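Local coordinates for penicillin-binding protein 2B (PDB 2WAD) that probably cross-links adjacent glycan strands of the pneumococcal cell wall as a penicillin-binding peptidoglycan transpeptidase, at residues Phe382-Val387 with Asn631-Val635; Tyr485-Thr491 with Met526-Tyr531. All coordinates share one frame; numbering follows the deposited sequence.

Overall arrangement
Both contacts belong to the transpeptidase domain, their centres about 13 Å apart, and helix 525-536 connects them. Along the chain the order is 382-387, 485-491, 526-531, 631-635, so both segments of contact 2 fall between those of contact 1. Contact 1 joins the turn bearing Ser-386, the presumed acyl-ester nucleophile, to strand 634-638 of the six-stranded antiparallel sheet; contact 2 fits the loop after helix 471-484 onto helix 525-536, which itself rests on that sheet. They touch directly: Leu-528 CD2 packs on Pro-384 CB and Val-387 CG2, and Tyr-531 OH probably hydrogen-bonds Val-387 O. The active-site turn is thus backed by both sheet and helix.

Contact 1. Residues Phe382-Val387 with Asn631-Val635; sequences FVPGSV and NTNAV
Asn-633 and Asn-631 point their side-chain amides at the carbonyl oxygens of Val-383 and Pro-384. Asn-633 makes the straighter bond: its ND2 meets Pro-384 O at 2.9 Å with an N-H...O angle of 170°. The acceptor lies in the amide plane, whereas the donor sits well above the carbonyl plane, off its lone pairs. The same ND2 makes a weak bond to Val-383 O at 3.1 Å, and Asn-631 ND2 reaches that oxygen at 2.8 Å, also weakly. In both asparagines CG stands anti to the carbonyl carbon (chi1 -62° and -60°), which turns the short amides toward the loop. Asn-631 OD1 accepts His-653 N, and Asn-633 OD1 accepts Phe-651 N. Val-383 crosses Asn-631 at about a right angle, laying CG2 3.3 Å from ND2. Gly-385 takes a positive phi, which glycine accepts readily. Beyond it, branched Val-387 lies against the strand, CG1 3.9 Å from Ala-634 CA and CB 4.1 Å from Val-635 CG1. Consistent with the SxxK motif of penicillin-binding proteins, OG of Ser-386, the presumed nucleophile, hydrogen-bonds Lys-389 NZ and Ser-443 OG. The turn leads into helix 389-398, with strand 634-638 packed against it and helix 525-536 beside Pro-384, Val-387 and Val-635.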
ATOM      1  N   PHE A 382      -4.506   9.353 -13.168  1.00 34.17           N
ATOM      2  CA  PHE A 382      -4.510  10.681 -13.777  1.00 34.86           C
ATOM      3  C   PHE A 382      -4.087  10.577 -15.232  1.00 37.59           C
ATOM      4  O   PHE A 382      -3.271   9.709 -15.572  1.00 36.31           O
ATOM      5  CB  PHE A 382      -3.550  11.621 -13.030  1.00 35.03           C
ATOM      6  CG  PHE A 382      -3.757  11.631 -11.534  1.00 32.34           C
ATOM      7  CD1 PHE A 382      -4.661  12.509 -10.940  1.00 37.78           C
ATOM      8  CD2 PHE A 382      -3.078  10.729 -10.732  1.00 31.42           C
ATOM      9  CE1 PHE A 382      -4.865  12.497  -9.565  1.00 37.86           C
ATOM     10  CE2 PHE A 382      -3.274  10.711  -9.347  1.00 33.08           C
ATOM     11  CZ  PHE A 382      -4.161  11.586  -8.763  1.00 35.61           C
ATOM     12  N   VAL A 383      -4.616  11.460 -16.080  1.00 37.20           N
ATOM     13  CA  VAL A 383      -4.105  11.567 -17.439  1.00 39.97           C
ATOM     14  C   VAL A 383      -2.668  12.045 -17.330  1.00 37.48           C
ATOM     15  O   VAL A 383      -2.372  12.982 -16.613  1.00 39.85           O
ATOM     16  CB  VAL A 383      -4.917  12.470 -18.413  1.00 41.47           C
ATOM     17  CG1 VAL A 383      -6.423  12.401 -18.209  1.00 45.23           C
ATOM     18  CG2 VAL A 383      -4.405  13.884 -18.451  1.00 48.84           C
ATOM     19  N   PRO A 384      -1.748  11.359 -18.004  1.00 36.11           N
ATOM     20  CA  PRO A 384      -0.334  11.622 -17.746  1.00 34.34           C
ATOM     21  C   PRO A 384       0.236  12.738 -18.621  1.00 31.50           C
ATOM     22  O   PRO A 384       1.212  13.361 -18.234  1.00 33.03           O
ATOM     23  CB  PRO A 384       0.311  10.283 -18.063  1.00 33.14           C
ATOM     24  CG  PRO A 384      -0.587   9.713 -19.163  1.00 34.51           C
ATOM     25  CD  PRO A 384      -1.971  10.179 -18.854  1.00 32.28           C
ATOM     26  N   GLY A 385      -0.396  13.009 -19.758  1.00 32.23           N
ATOM     27  CA  GLY A 385       0.063  14.021 -20.698  1.00 29.68           C
ATOM     28  C   GLY A 385       1.420  13.690 -21.303  1.00 33.69           C
ATOM     29  O   GLY A 385       1.810  12.513 -21.378  1.00 33.05           O
ATOM     30  N   SER A 386       2.160  14.732 -21.680  1.00 30.72           N
ATOM     31  CA  SER A 386       3.325  14.627 -22.557  1.00 32.96           C
ATOM     32  C   SER A 386       4.554  13.944 -21.964  1.00 31.25           C
ATOM     33  O   SER A 386       5.547  13.720 -22.656  1.00 32.34           O
ATOM     34  CB  SER A 386       3.715  16.025 -23.060  1.00 36.37           C
ATOM     35  OG  SER A 386       2.974  16.389 -24.219  1.00 42.75           O
ATOM     36  N   VAL A 387       4.544  13.693 -20.667  1.00 32.30           N
ATOM     37  CA  VAL A 387       5.659  12.973 -20.064  1.00 32.84           C
ATOM     38  C   VAL A 387       5.910  11.644 -20.784  1.00 32.44           C
ATOM     39  O   VAL A 387       7.045  11.242 -20.926  1.00 35.78           O
ATOM     40  CB  VAL A 387       5.485  12.778 -18.559  1.00 32.24           C
ATOM     41  CG1 VAL A 387       5.494  14.146 -17.869  1.00 34.28           C
ATOM     42  CG2 VAL A 387       4.172  12.022 -18.248  1.00 33.86           C
ATOM     43  N   ASN A 631      -3.204  19.161 -17.584  1.00 71.11           N
ATOM     44  CA  ASN A 631      -2.172  18.679 -16.656  1.00 67.87           C
ATOM     45  C   ASN A 631      -0.786  19.361 -16.770  1.00 67.38           C
ATOM     46  O   ASN A 631      -0.276  19.596 -17.881  1.00 67.81           O
ATOM     47  CB  ASN A 631      -2.156  17.135 -16.608  1.00 64.66           C
ATOM     48  CG  ASN A 631      -3.491  16.546 -16.095  1.00 62.81           C
ATOM     49  OD1 ASN A 631      -4.526  17.228 -16.121  1.00 49.48           O
ATOM     50  ND2 ASN A 631      -3.462  15.306 -15.579  1.00 47.33           N
ATOM     51  N   THR A 632      -0.220  19.730 -15.612  1.00 62.48           N
ATOM     52  CA  THR A 632       1.168  20.209 -15.485  1.00 53.08           C
ATOM     53  C   THR A 632       2.158  19.164 -14.911  1.00 47.85           C
ATOM     54  O   THR A 632       2.896  19.410 -13.954  1.00 46.63           O
ATOM     55  CB  THR A 632       1.237  21.593 -14.780  1.00 53.48           C
ATOM     56  OG1 THR A 632       1.365  21.467 -13.359  1.00 55.69           O
ATOM     57  CG2 THR A 632      -0.022  22.373 -15.054  1.00 52.93           C
ATOM     58  N   ASN A 633       2.199  17.979 -15.508  1.00 40.33           N
ATOM     59  CA  ASN A 633       2.964  16.881 -14.910  1.00 35.88           C
ATOM     60  C   ASN A 633       4.438  16.977 -15.301  1.00 33.80           C
ATOM     61  O   ASN A 633       4.781  17.657 -16.260  1.00 30.43           O
ATOM     62  CB  ASN A 633       2.381  15.549 -15.402  1.00 36.28           C
ATOM     63  CG  ASN A 633       0.912  15.370 -15.029  1.00 36.08           C
ATOM     64  OD1 ASN A 633       0.405  15.946 -14.046  1.00 36.48           O
ATOM     65  ND2 ASN A 633       0.210  14.585 -15.839  1.00 29.63           N
ATOM     66  N   ALA A 634       5.323  16.283 -14.592  1.00 32.69           N
ATOM     67  CA  ALA A 634       6.745  16.335 -14.943  1.00 32.77           C
ATOM     68  C   ALA A 634       7.417  15.071 -14.410  1.00 32.73           C
ATOM     69  O   ALA A 634       7.039  14.578 -13.364  1.00 30.93           O
ATOM     70  CB  ALA A 634       7.412  17.584 -14.322  1.00 29.17           C
ATOM     71  N   VAL A 635       8.413  14.562 -15.132  1.00 33.36           N
ATOM     72  CA  VAL A 635       9.276  13.490 -14.638  1.00 33.22           C
ATOM     73  C   VAL A 635      10.734  13.944 -14.814  1.00 34.70           C
ATOM     74  O   VAL A 635      11.032  14.703 -15.724  1.00 35.13           O
ATOM     75  CB  VAL A 635       9.020  12.144 -15.396  1.00 35.49           C
ATOM     76  CG1 VAL A 635       7.603  11.652 -15.178  1.00 25.06           C
ATOM     77  CG2 VAL A 635       9.275  12.281 -16.896  1.00 32.18           C
TER

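Contact 2. Residues Tyr485-Thr491 with Met526-Tyr531. Unlike the reference sequence in segment 485-491: Ser-489 (reference Thr).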
ATOM      1  N   TYR A 485       7.336  -0.070 -19.092  1.00 34.70           N
ATOM      2  CA  TYR A 485       7.857   1.030 -18.292  1.00 31.13           C
ATOM      3  C   TYR A 485       7.019   1.184 -17.050  1.00 34.36           C
ATOM      4  O   TYR A 485       7.255   2.085 -16.210  1.00 31.88           O
ATOM      5  CB  TYR A 485       7.840   2.330 -19.068  1.00 32.70           C
ATOM      6  CG  TYR A 485       8.952   2.511 -20.075  1.00 33.29           C
ATOM      7  CD1 TYR A 485      10.189   3.006 -19.700  1.00 30.71           C
ATOM      8  CD2 TYR A 485       8.714   2.311 -21.436  1.00 36.64           C
ATOM      9  CE1 TYR A 485      11.207   3.205 -20.663  1.00 33.82           C
ATOM     10  CE2 TYR A 485       9.696   2.535 -22.387  1.00 30.09           C
ATOM     11  CZ  TYR A 485      10.943   2.987 -22.004  1.00 37.78           C
ATOM     12  OH  TYR A 485      11.930   3.187 -22.969  1.00 32.97           O
ATOM     13  N   GLY A 486       6.043   0.285 -16.929  1.00 31.62           N
ATOM     14  CA  GLY A 486       5.133   0.290 -15.787  1.00 29.49           C
ATOM     15  C   GLY A 486       3.925   1.181 -15.983  1.00 29.80           C
ATOM     16  O   GLY A 486       3.138   1.432 -15.063  1.00 29.73           O
ATOM     17  N   LEU A 487       3.764   1.698 -17.188  1.00 31.14           N
ATOM     18  CA  LEU A 487       2.602   2.537 -17.482  1.00 30.33           C
ATOM     19  C   LEU A 487       1.425   1.634 -17.903  1.00 31.90           C
ATOM     20  O   LEU A 487       1.367   1.180 -19.042  1.00 32.43           O
ATOM     21  CB  LEU A 487       2.965   3.517 -18.610  1.00 29.20           C
ATOM     22  CG  LEU A 487       4.174   4.437 -18.333  1.00 30.83           C
ATOM     23  CD1 LEU A 487       4.578   5.251 -19.534  1.00 27.92           C
ATOM     24  CD2 LEU A 487       3.855   5.364 -17.152  1.00 29.95           C
ATOM     25  N   GLY A 488       0.489   1.366 -16.998  1.00 33.70           N
ATOM     26  CA  GLY A 488      -0.642   0.474 -17.292  1.00 33.02           C
ATOM     27  C   GLY A 488      -0.412  -0.955 -16.820  1.00 35.37           C
ATOM     28  O   GLY A 488      -1.246  -1.814 -17.048  1.00 34.04           O
ATOM     29  N   SER A 489       0.695  -1.220 -16.126  1.00 35.55           N
ATOM     30  CA  SER A 489       0.936  -2.559 -15.588  1.00 38.98           C
ATOM     31  C   SER A 489       1.256  -2.435 -14.108  1.00 37.94           C
ATOM     32  O   SER A 489       1.612  -1.344 -13.659  1.00 37.08           O
ATOM     33  CB  SER A 489       2.109  -3.252 -16.311  1.00 37.30           C
ATOM     34  OG  SER A 489       3.266  -2.434 -16.290  1.00 40.04           O
ATOM     35  N   ALA A 490       1.120  -3.543 -13.379  1.00 35.50           N
ATOM     36  CA  ALA A 490       1.588  -3.651 -11.991  1.00 35.55           C
ATOM     37  C   ALA A 490       3.017  -3.171 -11.839  1.00 36.13           C
ATOM     38  O   ALA A 490       3.888  -3.570 -12.618  1.00 36.32           O
ATOM     39  CB  ALA A 490       1.486  -5.110 -11.488  1.00 35.39           C
ATOM     40  N   THR A 491       3.265  -2.379 -10.794  1.00 38.20           N
ATOM     41  CA  THR A 491       4.608  -1.871 -10.498  1.00 35.35           C
ATOM     42  C   THR A 491       5.471  -2.847  -9.716  1.00 36.54           C
ATOM     43  O   THR A 491       6.703  -2.782  -9.799  1.00 37.81           O
ATOM     44  CB  THR A 491       4.579  -0.511  -9.740  1.00 33.38           C
ATOM     45  OG1 THR A 491       4.024  -0.680  -8.437  1.00 39.74           O
ATOM     46  CG2 THR A 491       3.750   0.515 -10.465  1.00 32.01           C
ATOM     47  N   MET A 526       2.891   6.437  -8.809  1.00 30.38           N
ATOM     48  CA  MET A 526       3.921   5.420  -8.649  1.00 28.68           C
ATOM     49  C   MET A 526       4.343   4.841 -10.001  1.00 29.85           C
ATOM     50  O   MET A 526       5.543   4.669 -10.259  1.00 32.38           O
ATOM     51  CB  MET A 526       3.471   4.340  -7.644  1.00 31.80           C
ATOM     52  CG  MET A 526       4.480   3.244  -7.339  1.00 29.56           C
ATOM     53  SD  MET A 526       5.924   3.884  -6.435  1.00 34.16           S
ATOM     54  CE  MET A 526       5.123   4.464  -4.946  1.00 31.92           C
ATOM     55  N   GLN A 527       3.378   4.558 -10.875  1.00 30.34           N
ATOM     56  CA  GLN A 527       3.676   4.079 -12.240  1.00 30.87           C
ATOM     57  C   GLN A 527       4.530   5.096 -13.015  1.00 35.22           C
ATOM     58  O   GLN A 527       5.470   4.724 -13.749  1.00 36.69           O
ATOM     59  CB  GLN A 527       2.379   3.775 -13.010  1.00 30.79           C
ATOM     60  CG  GLN A 527       1.592   2.521 -12.518  1.00 31.22           C
ATOM     61  CD  GLN A 527       0.283   2.323 -13.259  1.00 34.45           C
ATOM     62  OE1 GLN A 527      -0.546   3.215 -13.291  1.00 34.14           O
ATOM     63  NE2 GLN A 527       0.084   1.151 -13.852  1.00 37.55           N
ATOM     64  N   LEU A 528       4.180   6.378 -12.882  1.00 32.55           N
ATOM     65  CA  LEU A 528       4.929   7.438 -13.598  1.00 35.06           C
ATOM     66  C   LEU A 528       6.340   7.624 -13.023  1.00 32.76           C
ATOM     67  O   LEU A 528       7.256   7.901 -13.779  1.00 33.03           O
ATOM     68  CB  LEU A 528       4.146   8.771 -13.639  1.00 34.33           C
ATOM     69  CG  LEU A 528       2.875   8.678 -14.503  1.00 34.64           C
ATOM     70  CD1 LEU A 528       1.847   9.758 -14.110  1.00 35.88           C
ATOM     71  CD2 LEU A 528       3.268   8.879 -15.944  1.00 27.34           C
ATOM     72  N   ALA A 529       6.534   7.424 -11.713  1.00 30.84           N
ATOM     73  CA  ALA A 529       7.897   7.362 -11.193  1.00 32.35           C
ATOM     74  C   ALA A 529       8.699   6.160 -11.698  1.00 30.50           C
ATOM     75  O   ALA A 529       9.887   6.280 -11.974  1.00 31.98           O
ATOM     76  CB  ALA A 529       7.942   7.418  -9.670  1.00 28.69           C
ATOM     77  N   GLN A 530       8.081   4.985 -11.755  1.00 32.00           N
ATOM     78  CA  GLN A 530       8.811   3.777 -12.169  1.00 31.72           C
ATOM     79  C   GLN A 530       9.211   3.959 -13.632  1.00 29.75           C
ATOM     80  O   GLN A 530      10.254   3.493 -14.053  1.00 30.72           O
ATOM     81  CB  GLN A 530       7.925   2.521 -12.079  1.00 31.80           C
ATOM     82  CG  GLN A 530       8.650   1.194 -12.451  1.00 28.81           C
ATOM     83  CD  GLN A 530       7.763  -0.011 -12.174  1.00 28.51           C
ATOM     84  OE1 GLN A 530       6.608  -0.057 -12.621  1.00 29.92           O
ATOM     85  NE2 GLN A 530       8.253  -0.949 -11.363  1.00 28.45           N
ATOM     86  N   TYR A 531       8.371   4.643 -14.400  1.00 28.03           N
ATOM     87  CA  TYR A 531       8.657   4.851 -15.820  1.00 32.79           C
ATOM     88  C   TYR A 531       9.930   5.688 -15.987  1.00 33.60           C
ATOM     89  O   TYR A 531      10.891   5.270 -16.653  1.00 33.35           O
ATOM     90  CB  TYR A 531       7.422   5.450 -16.518  1.00 30.36           C
ATOM     91  CG  TYR A 531       7.674   6.349 -17.718  1.00 36.44           C
ATOM     92  CD1 TYR A 531       8.310   5.856 -18.854  1.00 35.86           C
ATOM     93  CD2 TYR A 531       7.210   7.666 -17.750  1.00 39.38           C
ATOM     94  CE1 TYR A 531       8.518   6.634 -19.966  1.00 34.78           C
ATOM     95  CE2 TYR A 531       7.409   8.472 -18.873  1.00 32.96           C
ATOM     96  CZ  TYR A 531       8.060   7.936 -19.979  1.00 38.88           C
ATOM     97  OH  TYR A 531       8.293   8.693 -21.110  1.00 35.76           O
TER
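Tyr-531 turns the edge of its ring to the face of Tyr-485 in an offset edge-to-face pair, with ring centroids 5.3 Å apart and planes at 89°. The closest atoms are the two CD1 carbons, 3.5 Å apart. A flat ring suits this place because Tyr-531 can use edge and face at once: its edge meets Tyr-485, and one face receives Leu-487 CD1, a CH-pi contact 3.9 Å from the centroid. The other Leu-487 branch, CD2, touches both Tyr-531 CB at 3.6 Å and Leu-528 CD2 at 3.8 Å. Both tyrosines also pack on helix 389-398; Tyr-485 OH hydrogen-bonds Ser-394 OG, and Tyr-531 OH the carbonyl O of Val-387.

The backbone of the loop follows a recognisable pattern. Gly-486 ends helix 471-484 in a Schellman motif, and its positive phi together with the nearness of Gln-530 OE1 suits a residue without a side chain; Gly-488 likewise takes a positive phi. After the Schellman motif the loop lies along helix 525-536 in the transpeptidase domain, a member of the serine beta-lactamase clan.

Hydrogen bonding rests on two glutamines, long enough to reach loop carbonyls from the helix. Gln-527 NE2 gives a 2.9 Å bond to Ser-489 O at 160°, approaching from above the carbonyl plane; NE2 also bonds Thr-500 O, while OE1 takes Thr-524 N, fixing the amide's rotation. Gln-530 starts with CG anti to its own nitrogen (chi1 -178°) and runs extended, bringing NE2 within 2.9 Å of Thr-491 O on an in-plane lone pair, though the oxygen is a little tilted from the amide plane. Leu-542 O shares that NE2, and Arg-541 bonds OE1. Thr-491 serves both chemistries: CG2 lies 3.6 Å from Gln-527 CG, while OG1 hydrogen-bonds Glu-498.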